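Local coordinates for protein transcriptional regulator, IclR family (Alicyclobacillus acidocaldarius subsp. acidocaldarius, PDB 5TJJ) that probably binds DNA through an N-terminal winged helix-turn-helix domain and regulates transcription, at the interface of chains A and B. Residues are numbered along the deposited sequence; one frame, centred on the assembly and turned at random. Chains: chain A/B, Transcriptional regulator, IclR family.

Contacts 1 and 2 lie about 21 Å apart, measured between the centres of their C-alpha atoms, in one interface between two copies of the same chain. Each brings the DNA-binding region of one chain against C-terminal-domain residues of the other and adds Lys19 from an N-terminal helix: contact 1 uses the end of A helix 42-54 and a B loop at 111-113, contact 2 B:Tyr72, helix 73-82 and the end of A helix 233-253. Lys19 and Asp56 recur with different partners, in line with an inexact two-fold. Together they would tie the DNA-binding regions to the partner chain, if the deposited pair is the functional dimer.

Contact 1: the interface of chains A and B. Residues chain A 53-56; chain B 7, 19, 111-113.
The last turn of helix 42-54, the recognition helix of the winged helix-turn-helix of IclR-family regulators, is met by the loop B:Leu111-B:Asp113 of the partner's C-terminal domain. Two arginines, A:Arg54 and B:Arg112, bury most surface and pass each other while reaching in opposite directions. A:Arg54 leaves the helix with CG anti to the backbone N (chi1 -163°) and bends at chi2, which carries its guanidinium to B:Asp113. There NH2 of A:Arg54 gives a fairly straight hydrogen bond of 3.2 Å to carboxylate OD1 of B:Asp113, taken on the syn lone pair and in the guanidinium plane. The two flat groups nevertheless stand 70° apart, so the pair is no flat two-pronged bridge: NH1 of A:Arg54 approaches OD2 of B:Asp113 at 3.2 Å as a charge contact without aiming an N-H at it. CB of B:Arg112 also lies in plane at the guanidinium edge of A:Arg54. An alanine in place of A:Arg54 would probably cost the interface this salt bridge and the support that the guanidinium edge gives to B:Arg112.

B:Arg112, also bent at chi2, lies alongside the helix end. CD of B:Arg112 rests against the backbone carbonyl O of A:Arg54, and CA of A:Arg54 sits over the rim of one guanidinium face. Farther out, NH2 of B:Arg112 makes a weak, bent hydrogen bond of 3.3 Å to carboxylate OE1 of A:Glu53, also a salt bridge. NH1 of A:Arg54 comes within 4.6 Å of NH1 of B:Arg112, a proximity of like charges that the acidic partners are likely to offset.

On the other flank the extended B:Lys19 arrives tip first. Ammonium NZ of B:Lys19 is gripped twice by A:Glu55, at 3.1 Å from its backbone O, on an in-plane lone pair, and at 3.0 Å from its carboxylate OE1, on the anti lone pair, a salt bridge as well. Beyond, the A:Asp56 carboxylate leans on methyl CD2 of B:Leu111.

Contact 2: the interface of chains A and B. Residues chain A 19, 252-253, 255; chain B 56, 72, 75, 79.
Where A helix 233-253, the last helix of the IclR-type C-terminal domain, runs out, it meets B:Tyr72 and helix 73-82, which follow the wing strands of the partner's DNA-binding domain. The close-fitting part is built round B:Tyr72, the residue with most surface hidden here. With CG anti to its backbone N (chi1 -159°), its ring projects between two parts of chain A. The extended chain of A:Lys19 crosses obliquely over one face, where CE of A:Lys19 forms a CH-pi contact 3.9 Å from the ring centroid of B:Tyr72. Nearer the phenol end, CG of A:Lys19 packs 3.5 Å from CE2 of B:Tyr72. Methyl CB of A:Ala252 comes instead at the ring edge, in plane, 3.9 Å from CE1 of B:Tyr72. The lysine thus serves through its aliphatic chain, leaving its ammonium outside the ring contact.

B:Pro75 extends this fit against the helix end. CG of B:Pro75 lies 3.5 Å from the backbone O of A:Ala252, its CD touches the carbonyl O of A:Trp253, and its CB rests on CA of A:Gly255 at 3.7 Å. These are packing contacts of ring carbons against the carbonyl end of the helix.

The polar contact of A:Trp253 is looser, although the residue hides a fair surface. Its indole edge meets B:Asp56, and NE1 of A:Trp253 makes a weak hydrogen bond of 3.4 Å to carboxylate OD2 of B:Asp56, which lies in the indole plane although the carboxylate itself is turned 83° from the ring. NZ of A:Lys19 stays 6.3 Å from that same OD2 of B:Asp56, so any attraction is likely to be long-range. At the opposite margin B:Arg79 barely grazes A:Gly255, burying almost nothing.

Contact 1: the interface of chains A and B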
loop_
_atom_site.group_PDB
_atom_site.type_symbol
_atom_site.label_atom_id
_atom_site.label_comp_id
_atom_site.label_asym_id
_atom_site.label_seq_id
_atom_site.Cartn_x
_atom_site.Cartn_y
_atom_site.Cartn_z
ATOM N N GLU A 53 -18.374 -3.346 -2.305
ATOM C CA GLU A 53 -18.926 -2.032 -1.968
ATOM C C GLU A 53 -19.471 -1.969 -0.541
ATOM O O GLU A 53 -19.344 -0.951 0.134
ATOM C CB GLU A 53 -20.039 -1.647 -2.952
ATOM C CG GLU A 53 -20.287 -0.147 -3.029
ATOM C CD GLU A 53 -21.716 0.225 -3.422
ATOM O OE1 GLU A 53 -22.328 1.016 -2.667
ATOM O OE2 GLU A 53 -22.220 -0.250 -4.483
ATOM N N ARG A 54 -20.053 -3.071 -0.086
ATOM C CA ARG A 54 -20.648 -3.147 1.240
ATOM C C ARG A 54 -19.540 -3.028 2.313
ATOM O O ARG A 54 -19.735 -2.391 3.347
ATOM C CB ARG A 54 -21.503 -4.431 1.354
ATOM C CG ARG A 54 -22.495 -4.477 2.495
ATOM C CD ARG A 54 -21.923 -5.223 3.707
ATOM N NE ARG A 54 -22.825 -5.297 4.878
ATOM C CZ ARG A 54 -23.069 -4.306 5.741
ATOM N NH1 ARG A 54 -22.506 -3.101 5.578
ATOM N NH2 ARG A 54 -23.900 -4.517 6.773
ATOM N N GLU A 55 -18.367 -3.583 2.029
ATOM C CA GLU A 55 -17.219 -3.516 2.930
ATOM C C GLU A 55 -16.340 -2.279 2.689
ATOM O O GLU A 55 -15.318 -2.143 3.359
ATOM C CB GLU A 55 -16.362 -4.792 2.804
ATOM C CG GLU A 55 -17.113 -6.134 2.919
ATOM C CD GLU A 55 -17.344 -6.634 4.360
ATOM O OE1 GLU A 55 -17.027 -5.903 5.351
ATOM O OE2 GLU A 55 -17.848 -7.792 4.501
ATOM N N ASP A 56 -16.729 -1.391 1.759
ATOM C CA ASP A 56 -16.009 -0.147 1.424
ATOM C C ASP A 56 -14.633 -0.388 0.715
ATOM O O ASP A 56 -13.755 0.490 0.713
ATOM C CB ASP A 56 -15.875 0.774 2.657
ATOM C CG ASP A 56 -17.260 1.236 3.243
ATOM O OD1 ASP A 56 -17.835 2.169 2.652
ATOM O OD2 ASP A 56 -17.771 0.700 4.289
ATOM N N GLN B 7 -24.932 -10.846 -1.156
ATOM C CA GLN B 7 -23.608 -10.872 -0.572
ATOM C C GLN B 7 -22.990 -12.219 -0.946
ATOM O O GLN B 7 -23.649 -13.255 -0.834
ATOM C CB GLN B 7 -23.709 -10.729 0.937
ATOM C CG GLN B 7 -22.384 -10.468 1.614
ATOM C CD GLN B 7 -22.545 -10.040 3.058
ATOM O OE1 GLN B 7 -21.944 -9.064 3.503
ATOM N NE2 GLN B 7 -23.366 -10.772 3.795
ATOM N N LYS B 19 -9.463 -7.078 7.328
ATOM C CA LYS B 19 -9.702 -6.077 8.367
ATOM C C LYS B 19 -9.132 -6.538 9.704
ATOM O O LYS B 19 -8.566 -5.715 10.441
ATOM C CB LYS B 19 -11.178 -5.720 8.497
ATOM C CG LYS B 19 -11.694 -4.919 7.311
ATOM C CD LYS B 19 -13.213 -4.682 7.405
ATOM C CE LYS B 19 -13.782 -4.246 6.059
ATOM N NZ LYS B 19 -15.179 -3.699 6.080
ATOM N N LEU B 111 -18.069 5.129 7.436
ATOM C CA LEU B 111 -18.318 3.834 6.796
ATOM C C LEU B 111 -19.772 3.469 6.989
ATOM O O LEU B 111 -20.539 4.213 7.591
ATOM C CB LEU B 111 -17.440 2.729 7.420
ATOM C CG LEU B 111 -15.926 2.942 7.469
ATOM C CD1 LEU B 111 -15.256 1.859 8.300
ATOM C CD2 LEU B 111 -15.376 2.971 6.057
ATOM N N ARG B 112 -20.137 2.303 6.480
ATOM C CA ARG B 112 -21.423 1.721 6.804
ATOM C C ARG B 112 -21.480 1.223 8.252
ATOM O O ARG B 112 -20.454 1.061 8.888
ATOM C CB ARG B 112 -21.722 0.611 5.828
ATOM C CG ARG B 112 -22.036 1.160 4.445
ATOM C CD ARG B 112 -21.482 0.259 3.364
ATOM N NE ARG B 112 -21.983 0.645 2.055
ATOM C CZ ARG B 112 -23.199 0.364 1.585
ATOM N NH1 ARG B 112 -24.087 -0.313 2.324
ATOM N NH2 ARG B 112 -23.526 0.771 0.366
ATOM N N ASP B 113 -22.698 1.049 8.765
ATOM C CA ASP B 113 -22.976 0.496 10.099
ATOM C C ASP B 113 -22.527 1.418 11.248
ATOM O O ASP B 113 -22.087 0.948 12.296
ATOM C CB ASP B 113 -22.417 -0.951 10.265
ATOM C CG ASP B 113 -22.796 -1.895 9.088
ATOM O OD1 ASP B 113 -23.956 -1.872 8.588
ATOM O OD2 ASP B 113 -21.916 -2.677 8.659
#

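Contact 2: the interface of chains A and B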
loop_
_atom_site.group_PDB
_atom_site.type_symbol
_atom_site.label_atom_id
_atom_site.label_comp_id
_atom_site.label_asym_id
_atom_site.label_seq_id
_atom_site.Cartn_x
_atom_site.Cartn_y
_atom_site.Cartn_z
ATOM N N LYS A 19 -7.578 -5.183 -8.962
ATOM C CA LYS A 19 -6.399 -4.926 -9.791
ATOM C C LYS A 19 -6.736 -4.127 -11.032
ATOM O O LYS A 19 -5.965 -3.280 -11.415
ATOM C CB LYS A 19 -5.671 -6.214 -10.164
ATOM C CG LYS A 19 -4.984 -6.814 -8.957
ATOM C CD LYS A 19 -4.414 -8.209 -9.173
ATOM C CE LYS A 19 -4.071 -8.795 -7.811
ATOM N NZ LYS A 19 -3.244 -10.024 -7.889
ATOM N N ALA A 252 4.806 -6.094 -9.859
ATOM C CA ALA A 252 3.419 -5.858 -9.382
ATOM C C ALA A 252 3.386 -5.066 -8.027
ATOM O O ALA A 252 2.572 -4.148 -7.859
ATOM C CB ALA A 252 2.615 -7.159 -9.296
ATOM N N TRP A 253 4.293 -5.377 -7.094
ATOM C CA TRP A 253 4.315 -4.670 -5.785
ATOM C C TRP A 253 4.843 -3.223 -5.868
ATOM O O TRP A 253 4.577 -2.398 -4.995
ATOM C CB TRP A 253 5.111 -5.458 -4.752
ATOM C CG TRP A 253 4.711 -6.904 -4.672
ATOM C CD1 TRP A 253 3.516 -7.462 -5.033
ATOM C CD2 TRP A 253 5.511 -7.963 -4.191
ATOM N NE1 TRP A 253 3.537 -8.801 -4.818
ATOM C CE2 TRP A 253 4.755 -9.138 -4.299
ATOM C CE3 TRP A 253 6.815 -8.039 -3.682
ATOM C CZ2 TRP A 253 5.249 -10.385 -3.894
ATOM C CZ3 TRP A 253 7.309 -9.280 -3.286
ATOM C CH2 TRP A 253 6.519 -10.435 -3.395
ATOM N N GLY A 255 3.789 -1.388 -8.216
ATOM C CA GLY A 255 2.727 -0.734 -8.983
ATOM C C GLY A 255 2.723 -0.930 -10.490
ATOM O O GLY A 255 1.905 -0.325 -11.176
ATOM N N ASP B 56 -1.233 -12.338 -3.489
ATOM C CA ASP B 56 -0.384 -11.494 -2.646
ATOM C C ASP B 56 -1.125 -10.420 -1.863
ATOM O O ASP B 56 -0.542 -9.419 -1.478
ATOM C CB ASP B 56 0.791 -10.940 -3.454
ATOM C CG ASP B 56 1.664 -12.065 -4.057
ATOM O OD1 ASP B 56 1.889 -13.105 -3.376
ATOM O OD2 ASP B 56 2.113 -11.917 -5.221
ATOM N N TYR B 72 0.686 -6.893 -2.097
ATOM C CA TYR B 72 -0.150 -6.332 -3.158
ATOM C C TYR B 72 -1.072 -5.211 -2.682
ATOM O O TYR B 72 -1.449 -4.317 -3.450
ATOM C CB TYR B 72 -0.943 -7.383 -3.929
ATOM C CG TYR B 72 -1.298 -6.778 -5.225
ATOM C CD1 TYR B 72 -0.403 -6.770 -6.257
ATOM C CD2 TYR B 72 -2.481 -6.066 -5.375
ATOM C CE1 TYR B 72 -0.700 -6.140 -7.460
ATOM C CE2 TYR B 72 -2.781 -5.409 -6.564
ATOM C CZ TYR B 72 -1.881 -5.457 -7.596
ATOM O OH TYR B 72 -2.173 -4.846 -8.773
ATOM N N PRO B 75 0.596 -1.133 -3.414
ATOM C CA PRO B 75 0.250 -0.314 -4.573
ATOM C C PRO B 75 -1.236 -0.148 -4.752
ATOM O O PRO B 75 -1.639 0.859 -5.266
ATOM C CB PRO B 75 0.860 -1.055 -5.755
ATOM C CG PRO B 75 1.013 -2.437 -5.288
ATOM C CD PRO B 75 1.310 -2.345 -3.828
ATOM N N ARG B 79 -2.892 3.484 -5.016
ATOM C CA ARG B 79 -3.742 3.851 -6.156
ATOM C C ARG B 79 -5.133 4.310 -5.690
ATOM O O ARG B 79 -5.744 5.180 -6.285
ATOM C CB ARG B 79 -3.918 2.702 -7.167
ATOM C CG ARG B 79 -2.701 2.193 -7.924
ATOM C CD ARG B 79 -2.082 3.205 -8.877
ATOM N NE ARG B 79 -1.235 4.165 -8.168
ATOM C CZ ARG B 79 -0.063 3.889 -7.583
ATOM N NH1 ARG B 79 0.565 4.860 -6.953
ATOM N NH2 ARG B 79 0.500 2.675 -7.636
#